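PDB 5D8N: leucine aminopeptidase 1, chloroplastic from Solanum lycopersicum, which removes N-terminal amino acids, preferably leucine, from peptides as a metal-dependent hexameric aminopeptidase of the M17 family and also acts as a protein-folding chaperone. Local coordinates for the interface of chains A and B and the interface of chains A and C. Residues are numbered along the deposited sequence; one frame, centred on the assembly and turned at random. Chains: chain A/B/C, Leucine aminopeptidase 1, chloroplastic.

Contact 1: the interface of chains A and B. Residues chain A 320; chain B 367-368, 380, 382.
A:Glu320 lies against loop residues B:Pro367, B:Gly368 and B:Asn382 of the neighbouring subunit, with B:Glu380 close by. The protein is an M17 peptidase. B:Asn382 directly precedes the NTDAEGRL signature of this family, which holds the metal ligands B:Asp385 and B:Glu387. The enzyme is a homohexamer made as a dimer of trimers. The A/B interface is not an exact two-fold, so this contact probably lies within a trimer and helps to hold neighbouring subunits together beside the metal-binding loop. The contact is small, and its chain A side is poorly ordered. A:Glu320 is modelled only as far as CB, and the backbone just before it is not modelled.

A backbone hydrogen bond crosses the contact. The amide N of A:Glu320 donates to the carbonyl O of B:Asn382 at 3.1 Å. The C=O...N angle is 121°, with the donor tilted 24° from the carbonyl plane. The bond does not depend on either side chain, but the weak order of A:Glu320 leaves its strength uncertain.

The apolar contacts gather round the CB of A:Glu320. This atom packs against the CA of B:Asn382 at 3.7 Å and the CB of the same residue at 3.9 Å. The CA of B:Gly368 approaches it from another direction, also at 3.9 Å. B:Pro367 adds a looser touch, its ring CB being 4.2 Å from the N of A:Glu320. The amide group of B:Asn382 turns away, its CG lying between the backbone N and the carbonyl carbon (chi1 60°).

A carboxylate also comes near: B:Glu380, at the end of strand 378-380, has an extended side chain that brings its OE2 to 4.1 Å from the CB of A:Glu320.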
loop_
_atom_site.group_PDB
_atom_site.type_symbol
_atom_site.label_atom_id
_atom_site.label_comp_id
_atom_site.label_asym_id
_atom_site.label_seq_id
_atom_site.Cartn_x
_atom_site.Cartn_y
_atom_site.Cartn_z
ATOM N N GLU A 320 -17.998 1.347 -7.424
ATOM C CA GLU A 320 -19.233 0.658 -7.020
ATOM C C GLU A 320 -18.847 -0.654 -6.294
ATOM O O GLU A 320 -19.339 -1.751 -6.659
ATOM C CB GLU A 320 -20.159 0.366 -8.229
ATOM N N PRO B 367 -19.225 7.326 -8.952
ATOM C CA PRO B 367 -19.127 5.883 -9.121
ATOM C C PRO B 367 -20.414 5.195 -8.736
ATOM O O PRO B 367 -21.098 5.665 -7.833
ATOM C CB PRO B 367 -18.015 5.463 -8.154
ATOM C CG PRO B 367 -17.802 6.618 -7.245
ATOM C CD PRO B 367 -18.247 7.852 -7.985
ATOM N N GLY B 368 -20.812 4.191 -9.512
ATOM C CA GLY B 368 -22.129 3.580 -9.373
ATOM C C GLY B 368 -23.260 4.139 -10.231
ATOM O O GLY B 368 -24.276 3.464 -10.442
ATOM N N GLU B 380 -23.218 0.661 -15.956
ATOM C CA GLU B 380 -22.964 0.932 -14.548
ATOM C C GLU B 380 -21.500 1.272 -14.304
ATOM O O GLU B 380 -20.602 0.566 -14.755
ATOM C CB GLU B 380 -23.287 -0.281 -13.694
ATOM C CG GLU B 380 -22.949 -0.045 -12.235
ATOM C CD GLU B 380 -23.240 -1.236 -11.355
ATOM O OE1 GLU B 380 -23.281 -2.397 -11.841
ATOM O OE2 GLU B 380 -23.497 -0.970 -10.160
ATOM N N ASN B 382 -18.627 1.453 -12.553
ATOM C CA ASN B 382 -18.092 0.931 -11.304
ATOM C C ASN B 382 -16.710 1.482 -11.049
ATOM O O ASN B 382 -16.226 1.408 -9.929
ATOM C CB ASN B 382 -18.019 -0.590 -11.308
ATOM C CG ASN B 382 -17.123 -1.137 -12.412
ATOM O OD1 ASN B 382 -17.226 -0.739 -13.562
ATOM N ND2 ASN B 382 -16.354 -2.164 -12.095
#

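Contact 2: the interface of chains A and C. Residues chain A 416, 419-420, 476-477; chain C 416, 419-420, 476-477.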
loop_
_atom_site.group_PDB
_atom_site.type_symbol
_atom_site.label_atom_id
_atom_site.label_comp_id
_atom_site.label_asym_id
_atom_site.label_seq_id
_atom_site.Cartn_x
_atom_site.Cartn_y
_atom_site.Cartn_z
ATOM N N ALA A 416 -16.115 -1.837 9.943
ATOM C CA ALA A 416 -15.658 -2.606 11.085
ATOM C C ALA A 416 -16.709 -3.646 11.481
ATOM O O ALA A 416 -16.375 -4.751 11.931
ATOM C CB ALA A 416 -15.393 -1.687 12.252
ATOM N N VAL A 419 -16.266 -6.697 9.456
ATOM C CA VAL A 419 -15.134 -7.485 9.963
ATOM C C VAL A 419 -15.588 -8.333 11.132
ATOM O O VAL A 419 -15.366 -9.537 11.149
ATOM C CB VAL A 419 -13.963 -6.611 10.403
ATOM C CG1 VAL A 419 -12.899 -7.469 11.090
ATOM C CG2 VAL A 419 -13.362 -5.911 9.188
ATOM N N ALA A 420 -16.377 -7.727 12.010
ATOM C CA ALA A 420 -16.838 -8.367 13.237
ATOM C C ALA A 420 -17.846 -9.490 13.001
ATOM O O ALA A 420 -17.782 -10.542 13.653
ATOM C CB ALA A 420 -17.457 -7.313 14.135
ATOM N N GLY A 476 -9.380 2.139 14.248
ATOM C CA GLY A 476 -9.980 0.996 13.575
ATOM C C GLY A 476 -10.458 -0.041 14.569
ATOM O O GLY A 476 -11.534 -0.624 14.397
ATOM N N ASN A 477 -9.645 -0.297 15.596
ATOM C CA ASN A 477 -10.000 -1.288 16.576
ATOM C C ASN A 477 -11.123 -0.747 17.454
ATOM O O ASN A 477 -10.883 0.165 18.222
ATOM C CB ASN A 477 -8.789 -1.734 17.389
ATOM C CG ASN A 477 -7.823 -2.577 16.571
ATOM O OD1 ASN A 477 -8.127 -3.039 15.483
ATOM N ND2 ASN A 477 -6.612 -2.677 17.053
ATOM N N ALA C 416 -9.190 -9.531 13.635
ATOM C CA ALA C 416 -10.588 -9.225 13.442
ATOM C C ALA C 416 -11.322 -9.002 14.752
ATOM O O ALA C 416 -12.210 -8.166 14.812
ATOM C CB ALA C 416 -11.275 -10.323 12.643
ATOM N N VAL C 419 -10.807 -5.521 15.826
ATOM C CA VAL C 419 -11.619 -4.612 15.056
ATOM C C VAL C 419 -13.021 -4.576 15.635
ATOM O O VAL C 419 -13.599 -3.500 15.819
ATOM C CB VAL C 419 -11.674 -5.001 13.571
ATOM C CG1 VAL C 419 -12.665 -4.097 12.856
ATOM C CG2 VAL C 419 -10.286 -4.859 12.927
ATOM N N ALA C 420 -13.544 -5.770 15.938
ATOM C CA ALA C 420 -14.903 -5.952 16.425
ATOM C C ALA C 420 -15.096 -5.356 17.817
ATOM O O ALA C 420 -16.112 -4.732 18.082
ATOM C CB ALA C 420 -15.211 -7.435 16.470
ATOM N N GLY C 476 -11.621 -11.735 5.365
ATOM C CA GLY C 476 -11.504 -10.788 6.475
ATOM C C GLY C 476 -12.818 -10.513 7.193
ATOM O O GLY C 476 -12.874 -10.406 8.413
ATOM N N ASN C 477 -13.882 -10.354 6.430
ATOM C CA ASN C 477 -15.174 -10.129 7.019
ATOM C C ASN C 477 -15.706 -11.386 7.676
ATOM O O ASN C 477 -15.987 -12.363 6.994
ATOM C CB ASN C 477 -16.148 -9.618 5.962
ATOM C CG ASN C 477 -15.808 -8.205 5.518
ATOM O OD1 ASN C 477 -15.105 -7.448 6.205
ATOM N ND2 ASN C 477 -16.327 -7.836 4.371
#
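A:Val419 and C:Val419 meet across a two-fold axis and bury the most surface in this patch, about 60 Å² each. Both belong to the short helix 416-421 of the M17 catalytic domain. Their side chains cross at about a right angle. The CG1 methyl of A:Val419 touches the CB of C:Val419 at 3.7 Å, and the twin contact is the same length. In both copies CG1 stands opposite the backbone N (chi1 173° and 174°). This rotation points CG1 at the partner helix, where it also meets the first residue, Ala416. The CG1 of A:Val419 lies 3.6 Å from the CB of C:Ala416, and A:Ala416 receives C:Val419 in the same way.

The other branch, CG2, faces a different part of the partner. The CG2 of A:Val419 is 3.8 Å from the side-chain oxygen OD1 of C:Asn477. The same OD1 lies 3.5 Å from the backbone N of A:Val419, a polar approach too long to count as a bond here. The asparagine sits on the glycine-rich loop with C:Gly476, and its side chain crosses that of the valine nearly at right angles. Each valine is thus bordered by the opposite helix and the opposite loop.

A:Ala420 and C:Ala420 form the next pair, hiding about 20 Å² each. Their CB methyls face each other at 3.2 Å, tighter than usual van der Waals contact. The small alanine side chains probably let the two helices approach this closely.

The protein is a hexamer built as a dimer of trimers. With its two-fold symmetry, this patch probably helps to join one trimer to the other.

The centres of contact 1 and contact 2 are about 25 Å apart, and they share no residues. Contact 1 uses loops and the end of strand 378-380. Contact 2 uses helix 416-421 and the glycine-rich loop. Chain A takes part in both, with different surfaces. The A/B interface probably lies within a trimer, whereas the two-fold A/C interface probably joins trimers. The centre of contact 1 is about 12 Å from the predicted active-site residue B:Arg389, that of contact 2 about 13 Å from A:Arg389. This closeness fits the hexamer's activity on Xaa-Leu dipeptides, but the structure alone does not show how assembly affects catalysis.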